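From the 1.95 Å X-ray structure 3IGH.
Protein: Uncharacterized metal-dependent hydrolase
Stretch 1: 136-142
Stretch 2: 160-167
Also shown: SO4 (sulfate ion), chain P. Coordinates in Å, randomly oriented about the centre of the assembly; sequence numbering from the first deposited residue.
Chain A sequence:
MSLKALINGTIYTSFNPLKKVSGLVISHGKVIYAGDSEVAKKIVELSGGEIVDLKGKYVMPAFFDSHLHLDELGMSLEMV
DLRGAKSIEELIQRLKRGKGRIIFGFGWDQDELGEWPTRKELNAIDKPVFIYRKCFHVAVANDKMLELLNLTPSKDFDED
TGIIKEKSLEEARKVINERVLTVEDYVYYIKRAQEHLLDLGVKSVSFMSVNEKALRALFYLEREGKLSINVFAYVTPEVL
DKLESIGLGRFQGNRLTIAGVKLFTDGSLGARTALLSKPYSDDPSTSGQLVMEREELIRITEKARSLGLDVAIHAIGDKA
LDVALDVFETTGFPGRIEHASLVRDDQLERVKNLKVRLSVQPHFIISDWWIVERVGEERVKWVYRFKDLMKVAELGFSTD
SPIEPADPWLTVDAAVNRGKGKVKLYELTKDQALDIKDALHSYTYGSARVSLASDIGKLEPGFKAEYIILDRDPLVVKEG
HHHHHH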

# COMPACT_ATOMS: atom_id res chain seq x y z
N PHE A 136 19.45 25.84 16.25
CA PHE A 136 18.69 24.69 16.77
C PHE A 136 19.49 23.71 17.65
O PHE A 136 19.18 22.52 17.69
CB PHE A 136 18.00 23.92 15.61
CG PHE A 136 16.99 24.74 14.83
CD1 PHE A 136 15.64 24.70 15.15
CD2 PHE A 136 17.40 25.54 13.75
CE1 PHE A 136 14.71 25.44 14.43
CE2 PHE A 136 16.47 26.29 13.03
CZ PHE A 136 15.12 26.24 13.37
N HIS A 137 20.52 24.20 18.34
CA HIS A 137 21.30 23.35 19.24
C HIS A 137 20.98 23.61 20.72
O HIS A 137 21.46 22.90 21.60
CB HIS A 137 22.81 23.49 18.99
CG HIS A 137 23.22 23.20 17.58
ND1 HIS A 137 23.00 21.99 16.97
CD2 HIS A 137 23.86 23.97 16.67
CE1 HIS A 137 23.47 22.02 15.74
NE2 HIS A 137 24.00 23.21 15.53
N VAL A 138 20.16 24.63 20.97
CA VAL A 138 19.73 25.00 22.32
C VAL A 138 18.26 25.42 22.26
O VAL A 138 17.81 26.01 21.27
CB VAL A 138 20.57 26.20 22.91
CG1 VAL A 138 20.10 26.58 24.31
CG2 VAL A 138 22.06 25.89 22.97
N ALA A 139 17.51 25.12 23.32
CA ALA A 139 16.15 25.60 23.46
C ALA A 139 15.84 26.03 24.89
O ALA A 139 16.51 25.62 25.83
CB ALA A 139 15.16 24.54 23.01
N VAL A 140 14.82 26.87 25.03
CA VAL A 140 14.31 27.24 26.35
C VAL A 140 12.82 26.91 26.39
O VAL A 140 12.10 27.07 25.39
CB VAL A 140 14.54 28.75 26.68
CG1 VAL A 140 14.24 29.04 28.16
CG2 VAL A 140 15.97 29.17 26.39
N ALA A 141 12.36 26.45 27.55
CA ALA A 141 10.97 26.09 27.75
C ALA A 141 10.41 26.66 29.06
O ALA A 141 11.15 26.79 30.04
CB ALA A 141 10.83 24.56 27.72
N ASN A 142 9.12 27.00 29.07
CA ASN A 142 8.43 27.39 30.30
C ASN A 142 7.98 26.18 31.15
O ASN A 142 8.21 25.02 30.75
CB ASN A 142 7.30 28.41 30.04
CG ASN A 142 6.08 27.82 29.30
OD1 ASN A 142 5.96 26.61 29.05
ND2 ASN A 142 5.16 28.71 28.96
S SO4 P . 24.82 13.70 33.21
O1 SO4 P . 24.45 13.93 31.82
O2 SO4 P . 24.50 14.87 34.01
O3 SO4 P . 24.08 12.55 33.72
O4 SO4 P . 26.25 13.43 33.28
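Stretch 2 160-167: DTGIIKEK

Ile163 touches two valines on one face of a small antiparallel pairing: its CG2 is 4.0 Å from Val138 CG1, and its CG1 is 4.1 Å from Val140 CG2. Both valines are t and Ile163 is m, t. On the other face, with Ala139, Ile164 (also m, t) reaches along the neighbouring strand, bringing its CD1 to 4.0 Å from Ala141 CB, so the isoleucine tip packs on the alanine methyl.

The extended backbone of 163-165 runs against 138-141 with 150° between their directions and 4.7 Å between axes at closest approach. Ala139 and Ile164 form the hydrogen-bonded pair, Ala139 N to Ile164 O at 2.9 Å and Ile164 N to Ala139 O at 2.8 Å, both nearly straight. Val140 faces Ile163 as the adjacent non-hydrogen-bonded pair, CA to CA 4.7 Å.

Just before the strand, Gly162 adds one more hydrogen bond: its O accepts from Ala141 N at 3.2 Å and also lies 3.3 Å from Val140 CA. Its phi of 82° favours glycine, and an ideal CB would clash with Ala141 O at 2.7 Å.

At the opposite end the chain turns polar. Lys165 NZ makes a weak salt-bridging hydrogen bond to Glu166 OE2 at 3.2 Å, while Lys167 NZ, beyond the contact, binds sulfate O1 at 2.9 Å.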

# COMPACT_ATOMS: atom_id res chain seq x y z
N ASP A 160 16.22 25.46 36.46
CA ASP A 160 15.87 26.81 36.91
C ASP A 160 15.70 27.81 35.76
O ASP A 160 14.74 28.57 35.74
CB ASP A 160 16.89 27.34 37.93
CG ASP A 160 16.47 28.68 38.53
OD1 ASP A 160 17.25 29.65 38.43
OD2 ASP A 160 15.35 28.77 39.09
N THR A 161 16.65 27.81 34.83
CA THR A 161 16.63 28.75 33.70
C THR A 161 15.80 28.22 32.52
O THR A 161 15.40 28.98 31.64
CB THR A 161 18.05 29.06 33.19
OG1 THR A 161 18.69 27.84 32.81
CG2 THR A 161 18.87 29.75 34.28
N GLY A 162 15.55 26.91 32.52
CA GLY A 162 14.76 26.27 31.46
C GLY A 162 15.55 25.96 30.21
O GLY A 162 14.96 25.64 29.17
N ILE A 163 16.88 26.03 30.31
CA ILE A 163 17.79 25.85 29.16
C ILE A 163 18.11 24.38 28.92
O ILE A 163 18.58 23.68 29.82
CB ILE A 163 19.09 26.68 29.32
CG1 ILE A 163 18.77 28.18 29.23
CG2 ILE A 163 20.13 26.28 28.26
CD1 ILE A 163 19.86 29.09 29.77
N ILE A 164 17.84 23.94 27.69
CA ILE A 164 17.96 22.56 27.28
C ILE A 164 18.95 22.50 26.11
O ILE A 164 18.76 23.18 25.10
CB ILE A 164 16.58 22.01 26.81
CG1 ILE A 164 15.50 22.24 27.88
CG2 ILE A 164 16.67 20.55 26.48
CD1 ILE A 164 14.08 22.27 27.33
N LYS A 165 19.99 21.68 26.25
CA LYS A 165 21.03 21.58 25.23
C LYS A 165 21.58 20.16 25.11
O LYS A 165 21.25 19.30 25.92
CB LYS A 165 22.17 22.57 25.51
CG LYS A 165 22.87 22.38 26.86
CD LYS A 165 23.86 23.51 27.14
CE LYS A 165 24.57 23.32 28.47
NZ LYS A 165 25.48 22.14 28.44
N GLU A 166 22.40 19.95 24.08
CA GLU A 166 23.10 18.68 23.82
C GLU A 166 22.17 17.46 23.84
O GLU A 166 21.21 17.41 23.06
CB GLU A 166 24.32 18.53 24.75
CG GLU A 166 25.39 19.62 24.52
CD GLU A 166 26.55 19.56 25.51
OE1 GLU A 166 27.07 18.46 25.78
OE2 GLU A 166 26.95 20.64 26.01
N LYS A 167 22.43 16.50 24.73
CA LYS A 167 21.63 15.27 24.73
C LYS A 167 20.25 15.44 25.36
O LYS A 167 19.35 14.65 25.08
CB LYS A 167 22.39 14.08 25.32
CG LYS A 167 22.63 14.13 26.81
CD LYS A 167 23.33 12.85 27.27
CE LYS A 167 23.85 12.95 28.69
NZ LYS A 167 22.75 13.06 29.70